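Local coordinates for glycosylation Associate Protein 1 (Streptococcus agalactiae serotype V, PDB 6OYC) that probably takes part, in complex with Gap2 and Gap3, in the glycosylation and accessory Sec-dependent secretion of cell-surface proteins, and has a GT-B-like fold, at residues 361-366 with 408-413. Sequence-based numbering, arbitrary orientation.
Sequences ESRQLT and FTHPLS
R363, on the first turns of helix 360-375, lays its guanidinium flat on the imidazole of H410, just past the end of strand 406-409. The two planes are 5° from parallel and their centres 3.9 Å apart, an offset (parallel-displaced) stack. The arginine chain bends at chi3 (54°), which lets it cover the ring with more than its charged end: methylene CD sits 3.6 Å from the H410 ring centroid in a CH-pi contact, and R363 CZ lies 3.4 Å from H410 CD2. NH1 passes 3.3 Å from H410 NE2, but the angle is poor for a hydrogen bond; the meeting is one of faces. Polar hold comes from beyond the two segments, since NH1 bonds to the carbonyl of E357 and H410 ND1 to that of S355. Those bonds to one loop would keep both flat groups facing each other.

Beside this close-packed pair the contact is looser. F408, its CG anti to the backbone N (chi1 180°), reaches toward the helix and receives R363 CG at its ring edge, 4.2 Å from CZ. One turn along the helix, T366 CG2 approaches F408 CE2 obliquely at 4.3 Å, while Y367 meets the phenylalanine ring edge-to-face. Q364 turns away on the exposed side, its NE2 bonded to D368 OD1, and none of the four touching residues is fully buried.

The contact thus packs helix 360-375 over the outermost strand of the six-stranded parallel sheet, in one of the two Rossmann-like halves expected of a GT-B-type protein. Stacking and van der Waals contact join the segments directly, and the loop accepting bonds from both side chains links them indirectly; a neutral imidazole protonated at ND1 would suit the arginine's charge lying over it.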
loop_
_atom_site.group_PDB
_atom_site.type_symbol
_atom_site.label_atom_id
_atom_site.label_comp_id
_atom_site.label_asym_id
_atom_site.label_seq_id
_atom_site.Cartn_x
_atom_site.Cartn_y
_atom_site.Cartn_z
ATOM N N GLU A 361 -14.629 -10.236 12.917
ATOM C CA GLU A 361 -15.883 -10.985 12.985
ATOM C C GLU A 361 -16.527 -11.149 11.609
ATOM O O GLU A 361 -17.116 -12.197 11.319
ATOM C CB GLU A 361 -16.840 -10.339 13.981
ATOM C CG GLU A 361 -16.830 -11.062 15.337
ATOM C CD GLU A 361 -17.500 -12.437 15.298
ATOM O OE1 GLU A 361 -16.814 -13.433 14.988
ATOM O OE2 GLU A 361 -18.709 -12.527 15.598
ATOM N N SER A 362 -16.408 -10.147 10.741
ATOM C CA SER A 362 -16.880 -10.313 9.367
ATOM C C SER A 362 -16.183 -11.489 8.682
ATOM O O SER A 362 -16.838 -12.365 8.105
ATOM C CB SER A 362 -16.672 -9.010 8.589
ATOM O OG SER A 362 -16.619 -9.244 7.195
ATOM N N ARG A 363 -14.850 -11.542 8.766
ATOM C CA ARG A 363 -14.105 -12.657 8.186
ATOM C C ARG A 363 -14.544 -13.992 8.778
ATOM O O ARG A 363 -14.739 -14.971 8.046
ATOM C CB ARG A 363 -12.608 -12.438 8.401
ATOM C CG ARG A 363 -11.742 -12.932 7.289
ATOM C CD ARG A 363 -10.313 -12.466 7.457
ATOM N NE ARG A 363 -9.757 -12.808 8.765
ATOM C CZ ARG A 363 -9.309 -11.918 9.648
ATOM N NH1 ARG A 363 -9.368 -10.612 9.384
ATOM N NH2 ARG A 363 -8.820 -12.331 10.809
ATOM N N GLN A 364 -14.722 -14.045 10.102
ATOM C CA GLN A 364 -15.141 -15.285 10.753
ATOM C C GLN A 364 -16.470 -15.773 10.199
ATOM O O GLN A 364 -16.638 -16.967 9.937
ATOM C CB GLN A 364 -15.233 -15.069 12.268
ATOM C CG GLN A 364 -15.473 -16.328 13.087
ATOM C CD GLN A 364 -14.329 -17.318 12.980
ATOM O OE1 GLN A 364 -13.180 -16.997 13.285
ATOM N NE2 GLN A 364 -14.643 -18.534 12.545
ATOM N N LEU A 365 -17.420 -14.857 9.999
ATOM C CA LEU A 365 -18.724 -15.227 9.455
ATOM C C LEU A 365 -18.603 -15.782 8.042
ATOM O O LEU A 365 -19.245 -16.784 7.710
ATOM C CB LEU A 365 -19.653 -14.012 9.474
ATOM C CG LEU A 365 -20.186 -13.655 10.865
ATOM C CD1 LEU A 365 -21.300 -12.669 10.729
ATOM C CD2 LEU A 365 -20.671 -14.907 11.598
ATOM N N THR A 366 -17.803 -15.128 7.193
ATOM C CA THR A 366 -17.548 -15.637 5.846
ATOM C C THR A 366 -16.942 -17.038 5.878
ATOM O O THR A 366 -17.322 -17.910 5.078
ATOM C CB THR A 366 -16.617 -14.682 5.115
ATOM O OG1 THR A 366 -17.260 -13.418 4.991
ATOM C CG2 THR A 366 -16.235 -15.217 3.741
ATOM N N PHE A 408 -8.755 -21.873 3.344
ATOM C CA PHE A 408 -9.189 -20.503 3.526
ATOM C C PHE A 408 -8.022 -19.732 4.115
ATOM O O PHE A 408 -7.441 -20.158 5.116
ATOM C CB PHE A 408 -10.413 -20.446 4.447
ATOM C CG PHE A 408 -10.932 -19.064 4.694
ATOM C CD1 PHE A 408 -10.425 -18.282 5.738
ATOM C CD2 PHE A 408 -11.940 -18.538 3.898
ATOM C CE1 PHE A 408 -10.913 -17.000 5.964
ATOM C CE2 PHE A 408 -12.434 -17.269 4.126
ATOM C CZ PHE A 408 -11.922 -16.496 5.160
ATOM N N THR A 409 -7.664 -18.611 3.494
ATOM C CA THR A 409 -6.560 -17.811 3.998
ATOM C C THR A 409 -6.919 -16.332 3.946
ATOM O O THR A 409 -7.754 -15.893 3.148
ATOM C CB THR A 409 -5.254 -18.054 3.221
ATOM O OG1 THR A 409 -4.193 -17.357 3.876
ATOM C CG2 THR A 409 -5.338 -17.503 1.819
ATOM N N HIS A 410 -6.242 -15.563 4.805
ATOM C CA HIS A 410 -6.410 -14.116 4.903
ATOM C C HIS A 410 -5.034 -13.463 4.851
ATOM O O HIS A 410 -4.397 -13.258 5.888
ATOM C CB HIS A 410 -7.147 -13.735 6.187
ATOM C CG HIS A 410 -7.084 -12.269 6.500
ATOM N ND1 HIS A 410 -7.475 -11.300 5.599
ATOM C CD2 HIS A 410 -6.653 -11.609 7.600
ATOM C CE1 HIS A 410 -7.294 -10.107 6.135
ATOM N NE2 HIS A 410 -6.799 -10.270 7.348
ATOM N N PRO A 411 -4.545 -13.125 3.665
ATOM C CA PRO A 411 -3.230 -12.466 3.572
ATOM C C PRO A 411 -3.234 -11.126 4.304
ATOM O O PRO A 411 -4.198 -10.367 4.217
ATOM C CB PRO A 411 -3.026 -12.281 2.063
ATOM C CG PRO A 411 -4.094 -13.159 1.402
ATOM C CD PRO A 411 -5.219 -13.260 2.364
ATOM N N LEU A 412 -2.143 -10.845 5.037
ATOM C CA LEU A 412 -2.024 -9.668 5.894
ATOM C C LEU A 412 -1.328 -8.488 5.224
ATOM O O LEU A 412 -1.387 -7.377 5.752
ATOM C CB LEU A 412 -1.251 -10.018 7.182
ATOM C CG LEU A 412 -1.844 -11.176 8.013
ATOM C CD1 LEU A 412 -0.863 -11.707 9.059
ATOM C CD2 LEU A 412 -3.154 -10.765 8.662
ATOM N N SER A 413 -0.676 -8.705 4.089
ATOM C CA SER A 413 0.225 -7.737 3.482
ATOM C C SER A 413 0.364 -8.110 2.015
ATOM O O SER A 413 -0.023 -9.205 1.603
ATOM C CB SER A 413 1.599 -7.757 4.164
ATOM O OG SER A 413 2.258 -9.001 3.890
#